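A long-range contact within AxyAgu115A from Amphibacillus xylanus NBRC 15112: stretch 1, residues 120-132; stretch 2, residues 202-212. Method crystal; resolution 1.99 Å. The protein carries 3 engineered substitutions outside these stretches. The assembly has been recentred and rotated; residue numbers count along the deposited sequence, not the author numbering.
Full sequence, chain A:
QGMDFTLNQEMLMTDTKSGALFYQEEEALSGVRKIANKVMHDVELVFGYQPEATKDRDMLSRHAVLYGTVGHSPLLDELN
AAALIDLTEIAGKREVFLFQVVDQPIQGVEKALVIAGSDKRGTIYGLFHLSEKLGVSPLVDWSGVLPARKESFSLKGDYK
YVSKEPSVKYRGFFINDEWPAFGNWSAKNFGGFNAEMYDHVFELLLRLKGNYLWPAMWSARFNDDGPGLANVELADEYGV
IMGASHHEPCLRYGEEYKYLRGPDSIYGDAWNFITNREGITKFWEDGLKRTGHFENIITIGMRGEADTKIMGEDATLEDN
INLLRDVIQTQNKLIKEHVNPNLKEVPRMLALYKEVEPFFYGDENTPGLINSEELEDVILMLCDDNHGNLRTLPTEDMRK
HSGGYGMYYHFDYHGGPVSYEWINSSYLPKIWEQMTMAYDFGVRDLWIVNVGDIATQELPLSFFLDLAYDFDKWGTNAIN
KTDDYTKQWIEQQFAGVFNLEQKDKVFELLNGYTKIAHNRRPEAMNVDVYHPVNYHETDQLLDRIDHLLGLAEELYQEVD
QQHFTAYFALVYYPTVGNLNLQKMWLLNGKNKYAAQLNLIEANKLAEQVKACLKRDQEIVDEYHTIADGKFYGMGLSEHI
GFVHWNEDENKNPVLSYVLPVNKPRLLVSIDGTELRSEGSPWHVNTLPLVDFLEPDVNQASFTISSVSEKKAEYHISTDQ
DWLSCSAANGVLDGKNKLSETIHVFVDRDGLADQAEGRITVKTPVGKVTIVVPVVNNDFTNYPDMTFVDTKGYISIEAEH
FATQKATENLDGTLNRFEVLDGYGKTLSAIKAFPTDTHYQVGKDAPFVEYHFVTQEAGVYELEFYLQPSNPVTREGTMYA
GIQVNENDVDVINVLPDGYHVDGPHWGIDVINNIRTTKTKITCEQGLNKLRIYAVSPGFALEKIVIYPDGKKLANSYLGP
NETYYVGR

Stretch 1, residues 120-132: KRGTIYGLFHLSE
Stretch 2 (202-212) FELLLRLKGNY

Stretch 1 is helical throughout, from Lys-120 to Glu-132, with i to i+4 backbone bonds such as Tyr-125 N to Arg-121 O at 2.8 Å. Stretch 2 is the last part of a helix, 202-207, followed by a turn. The two helix axes cross nearly at right angles, 84° between their N-to-C directions (signed -84°), and approach to 10.6 Å. As stretch 1 advances, its partners run backward along stretch 2. The CA atoms of Arg-121 and Asn-211 are 7.9 Å apart, those of Tyr-125 and Lys-209 6.5 Å, and those of Phe-128 and Arg-207 6.5 Å. The contact buries 504 Å² in total.

Leu-208 (phi/psi -83/8) leaves the helix. Lys-209 follows in left-handed conformation at 67/21, Gly-210 is extended at -80/168, and Asn-211 lies at -143/6. The turn is fastened by Lys-209 N to Leu-206 O, 2.9 Å, and by Gly-210 N to Leu-205 O, 2.8 Å. Gly-210 suits its place because an ideal CB there would lie 2.5 Å from Leu-205 CD1.

Lys-120 makes no contact. Arg-121 points toward stretch 2 with chi1 to chi3 m, t, m. Its CD lies 3.4 Å from Asn-211 CB. The guanidinium is hydrogen-bonded elsewhere in the structure, and Asn-211 CB also lies near it, 3.7 Å from Arg-121 NE. Asn-211 (chi1 p) also points across, while its amide is satisfied elsewhere.

Gly-122 and Thr-123 are out of reach. Ile-124 (m, t) faces stretch 2 and sets its CG2 4.2 Å from Leu-206 CD1, a buried apolar contact. Leu-206 (m, t) also meets the next two aromatic side chains described here.

Tyr-125 leaves its helix sideways, but with chi1 m and chi2 -26° its end comes nearer to the turn. Its OH donates a hydrogen bond to Gly-210 O at 2.8 Å, near the ring plane. This gives a buried carbonyl of the turn a partner. Lys-209 CB covers one ring face, 4.4 Å from Tyr-125 CE1, while the end of the lysine leads away. Tyr-125 CE1 is 4.2 Å from Leu-206 CD2.

Gly-126 and Leu-127 take no part. Phe-128 points toward stretch 2 with chi1 m and chi2 -38°. Its CE2 is 4.0 Å from Leu-206 CB. Arg-207 CG sits over one ring face, 3.6 Å from the Phe-128 ring centroid and 10° off the normal, in a CH-pi contact. Phe-128 CE1 in turn lies over a face of the guanidinium, 3.5 Å from Arg-207 CZ.

Arg-207 (m, t, t, chi4 -93°) is held by a salt bridge within stretch 2, NE to Glu-203 OE2 at 2.7 Å. Its NH2 also bonds Glu-203 OE2, at 3.0 Å. Glu-203 is t, t, and its carboxylate balances the buried charge.

His-129 and Leu-130 are out of reach. Ser-131 (chi1 t) points toward stretch 2. Its OG accepts a weak hydrogen bond from Arg-207 NH1, 3.4 Å at 151°. Exposed Glu-132 is poorly ordered and makes no contact.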

# COMPACT_ATOMS: atom_id res chain seq x y z
N LYS A 120 -38.79 -14.57 -47.95
CA LYS A 120 -38.22 -15.73 -47.27
C LYS A 120 -38.18 -15.55 -45.75
O LYS A 120 -38.64 -16.43 -44.99
CB LYS A 120 -36.82 -16.00 -47.80
CG LYS A 120 -36.04 -16.93 -46.91
CD LYS A 120 -34.93 -17.65 -47.66
CE LYS A 120 -34.05 -16.68 -48.38
NZ LYS A 120 -33.02 -17.37 -49.21
N ARG A 121 -37.63 -14.42 -45.27
CA ARG A 121 -37.48 -14.27 -43.83
C ARG A 121 -38.84 -14.10 -43.13
O ARG A 121 -39.00 -14.56 -41.99
CB ARG A 121 -36.53 -13.10 -43.52
CG ARG A 121 -35.02 -13.44 -43.62
CD ARG A 121 -34.13 -12.23 -43.18
NE ARG A 121 -34.30 -11.08 -44.07
CZ ARG A 121 -33.70 -10.99 -45.25
NH1 ARG A 121 -32.88 -11.96 -45.65
NH2 ARG A 121 -33.90 -9.93 -46.03
N GLY A 122 -39.81 -13.45 -43.78
CA GLY A 122 -41.16 -13.40 -43.25
C GLY A 122 -41.75 -14.79 -43.03
O GLY A 122 -42.42 -15.04 -42.03
N THR A 123 -41.54 -15.70 -44.00
CA THR A 123 -42.03 -17.06 -43.80
C THR A 123 -41.33 -17.71 -42.63
O THR A 123 -41.96 -18.38 -41.79
CB THR A 123 -41.82 -17.90 -45.06
OG1 THR A 123 -42.29 -17.16 -46.21
CG2 THR A 123 -42.59 -19.23 -45.00
N ILE A 124 -40.02 -17.49 -42.52
CA ILE A 124 -39.25 -18.11 -41.44
C ILE A 124 -39.72 -17.62 -40.09
O ILE A 124 -39.85 -18.41 -39.15
CB ILE A 124 -37.75 -17.84 -41.65
CG1 ILE A 124 -37.29 -18.67 -42.86
CG2 ILE A 124 -36.98 -18.12 -40.36
CD1 ILE A 124 -35.81 -18.41 -43.33
N TYR A 125 -39.97 -16.30 -39.97
CA TYR A 125 -40.49 -15.76 -38.71
C TYR A 125 -41.87 -16.31 -38.38
O TYR A 125 -42.20 -16.51 -37.21
CB TYR A 125 -40.54 -14.22 -38.78
CG TYR A 125 -39.17 -13.60 -38.97
CD1 TYR A 125 -38.00 -14.25 -38.54
CD2 TYR A 125 -39.04 -12.35 -39.54
CE1 TYR A 125 -36.73 -13.66 -38.73
CE2 TYR A 125 -37.78 -11.75 -39.73
CZ TYR A 125 -36.64 -12.41 -39.34
OH TYR A 125 -35.42 -11.79 -39.56
N GLY A 126 -42.68 -16.58 -39.41
CA GLY A 126 -44.02 -17.11 -39.16
C GLY A 126 -43.99 -18.56 -38.71
O GLY A 126 -44.76 -18.97 -37.83
N LEU A 127 -43.10 -19.36 -39.32
CA LEU A 127 -42.85 -20.71 -38.84
C LEU A 127 -42.41 -20.72 -37.38
O LEU A 127 -42.98 -21.44 -36.55
CB LEU A 127 -41.80 -21.38 -39.73
CG LEU A 127 -42.42 -21.81 -41.06
CD1 LEU A 127 -41.32 -22.17 -42.05
CD2 LEU A 127 -43.41 -22.99 -40.92
N PHE A 128 -41.45 -19.88 -37.02
CA PHE A 128 -41.04 -19.85 -35.63
C PHE A 128 -42.12 -19.25 -34.73
O PHE A 128 -42.12 -19.50 -33.52
CB PHE A 128 -39.73 -19.08 -35.50
CG PHE A 128 -38.51 -19.86 -35.96
CD1 PHE A 128 -38.40 -21.23 -35.71
CD2 PHE A 128 -37.46 -19.22 -36.63
CE1 PHE A 128 -37.25 -21.95 -36.08
CE2 PHE A 128 -36.32 -19.93 -37.01
CZ PHE A 128 -36.21 -21.30 -36.73
N HIS A 129 -43.05 -18.47 -35.28
CA HIS A 129 -44.20 -18.04 -34.48
C HIS A 129 -45.03 -19.25 -34.05
O HIS A 129 -45.51 -19.31 -32.91
CB HIS A 129 -45.05 -17.05 -35.28
CG HIS A 129 -46.05 -16.30 -34.46
ND1 HIS A 129 -45.71 -15.25 -33.64
CD2 HIS A 129 -47.40 -16.44 -34.36
CE1 HIS A 129 -46.80 -14.77 -33.06
NE2 HIS A 129 -47.84 -15.48 -33.48
N LEU A 130 -45.19 -20.24 -34.94
CA LEU A 130 -45.85 -21.47 -34.51
C LEU A 130 -45.09 -22.10 -33.34
O LEU A 130 -45.68 -22.47 -32.32
CB LEU A 130 -45.96 -22.46 -35.67
CG LEU A 130 -46.40 -23.89 -35.27
CD1 LEU A 130 -47.72 -23.88 -34.42
CD2 LEU A 130 -46.56 -24.80 -36.53
N SER A 131 -43.76 -22.17 -33.48
CA SER A 131 -42.90 -22.68 -32.41
C SER A 131 -43.13 -21.95 -31.09
O SER A 131 -43.26 -22.57 -30.02
CB SER A 131 -41.45 -22.54 -32.89
OG SER A 131 -40.65 -23.54 -32.34
N GLU A 132 -43.25 -20.62 -31.18
CA GLU A 132 -43.51 -19.78 -30.00
C GLU A 132 -44.86 -20.10 -29.34
O GLU A 132 -44.95 -20.18 -28.12
CB GLU A 132 -43.44 -18.30 -30.38
CG GLU A 132 -43.72 -17.36 -29.22
CD GLU A 132 -43.73 -15.90 -29.65
OE1 GLU A 132 -43.06 -15.57 -30.65
OE2 GLU A 132 -44.40 -15.09 -28.98
N PHE A 202 -26.94 -19.53 -37.03
CA PHE A 202 -27.99 -19.01 -37.89
C PHE A 202 -29.37 -19.25 -37.26
O PHE A 202 -30.25 -18.39 -37.34
CB PHE A 202 -27.95 -19.64 -39.29
CG PHE A 202 -26.64 -19.40 -40.05
CD1 PHE A 202 -25.86 -18.27 -39.82
CD2 PHE A 202 -26.22 -20.32 -40.99
CE1 PHE A 202 -24.67 -18.07 -40.53
CE2 PHE A 202 -25.02 -20.14 -41.71
CZ PHE A 202 -24.25 -19.00 -41.49
N GLU A 203 -29.58 -20.43 -36.67
CA GLU A 203 -30.88 -20.73 -36.07
C GLU A 203 -31.17 -19.80 -34.91
O GLU A 203 -32.29 -19.28 -34.78
CB GLU A 203 -30.92 -22.19 -35.61
CG GLU A 203 -32.28 -22.63 -35.10
CD GLU A 203 -32.32 -24.05 -34.52
OE1 GLU A 203 -31.43 -24.88 -34.83
OE2 GLU A 203 -33.28 -24.33 -33.76
N LEU A 204 -30.18 -19.56 -34.04
CA LEU A 204 -30.36 -18.67 -32.91
C LEU A 204 -30.73 -17.27 -33.39
O LEU A 204 -31.66 -16.65 -32.86
CB LEU A 204 -29.10 -18.63 -32.06
CG LEU A 204 -29.09 -17.56 -30.97
CD1 LEU A 204 -30.15 -17.83 -29.84
CD2 LEU A 204 -27.71 -17.44 -30.35
N LEU A 205 -30.00 -16.76 -34.37
CA LEU A 205 -30.26 -15.43 -34.93
C LEU A 205 -31.70 -15.32 -35.44
O LEU A 205 -32.42 -14.35 -35.13
CB LEU A 205 -29.30 -15.18 -36.09
CG LEU A 205 -29.53 -13.84 -36.80
CD1 LEU A 205 -29.16 -12.71 -35.84
CD2 LEU A 205 -28.66 -13.78 -38.06
N LEU A 206 -32.13 -16.27 -36.26
CA LEU A 206 -33.46 -16.20 -36.85
C LEU A 206 -34.56 -16.43 -35.81
O LEU A 206 -35.64 -15.84 -35.91
CB LEU A 206 -33.58 -17.21 -37.99
CG LEU A 206 -32.76 -16.96 -39.27
CD1 LEU A 206 -32.77 -18.18 -40.16
CD2 LEU A 206 -33.38 -15.74 -40.03
N ARG A 207 -34.32 -17.28 -34.81
CA ARG A 207 -35.34 -17.46 -33.77
C ARG A 207 -35.52 -16.18 -32.96
O ARG A 207 -36.64 -15.92 -32.45
CB ARG A 207 -34.96 -18.63 -32.86
CG ARG A 207 -35.28 -20.01 -33.48
CD ARG A 207 -35.00 -21.14 -32.48
NE ARG A 207 -35.12 -22.50 -33.03
CZ ARG A 207 -36.23 -23.24 -33.00
NH1 ARG A 207 -37.36 -22.75 -32.47
NH2 ARG A 207 -36.22 -24.50 -33.48
N LEU A 208 -34.45 -15.39 -32.81
CA LEU A 208 -34.55 -14.09 -32.15
C LEU A 208 -35.03 -13.00 -33.11
O LEU A 208 -35.04 -11.84 -32.74
CB LEU A 208 -33.19 -13.70 -31.54
CG LEU A 208 -32.65 -14.67 -30.50
CD1 LEU A 208 -31.27 -14.24 -30.02
CD2 LEU A 208 -33.60 -14.77 -29.32
N LYS A 209 -35.45 -13.37 -34.31
CA LYS A 209 -35.98 -12.47 -35.33
C LYS A 209 -34.92 -11.51 -35.89
O LYS A 209 -35.26 -10.42 -36.38
CB LYS A 209 -37.20 -11.71 -34.82
CG LYS A 209 -38.28 -12.67 -34.26
CD LYS A 209 -39.42 -11.96 -33.59
CE LYS A 209 -38.96 -11.27 -32.31
NZ LYS A 209 -39.19 -12.10 -31.09
N GLY A 210 -33.63 -11.86 -35.73
CA GLY A 210 -32.56 -11.11 -36.36
C GLY A 210 -32.42 -11.52 -37.83
O GLY A 210 -33.02 -12.50 -38.32
N ASN A 211 -31.63 -10.73 -38.58
CA ASN A 211 -31.41 -11.06 -39.98
C ASN A 211 -29.99 -10.76 -40.46
O ASN A 211 -29.72 -10.95 -41.65
CB ASN A 211 -32.44 -10.33 -40.92
CG ASN A 211 -32.33 -8.79 -40.85
OD1 ASN A 211 -31.45 -8.25 -40.19
ND2 ASN A 211 -33.24 -8.08 -41.55
N TYR A 212 -29.07 -10.37 -39.59
CA TYR A 212 -27.78 -9.84 -40.02
C TYR A 212 -26.69 -10.35 -39.08
O TYR A 212 -26.90 -10.37 -37.87
CB TYR A 212 -27.83 -8.30 -40.01
CG TYR A 212 -26.57 -7.52 -40.45
CD1 TYR A 212 -25.99 -6.59 -39.60
CD2 TYR A 212 -26.05 -7.64 -41.75
CE1 TYR A 212 -24.90 -5.85 -39.97
CE2 TYR A 212 -24.92 -6.90 -42.13
CZ TYR A 212 -24.38 -5.99 -41.26
OH TYR A 212 -23.28 -5.25 -41.61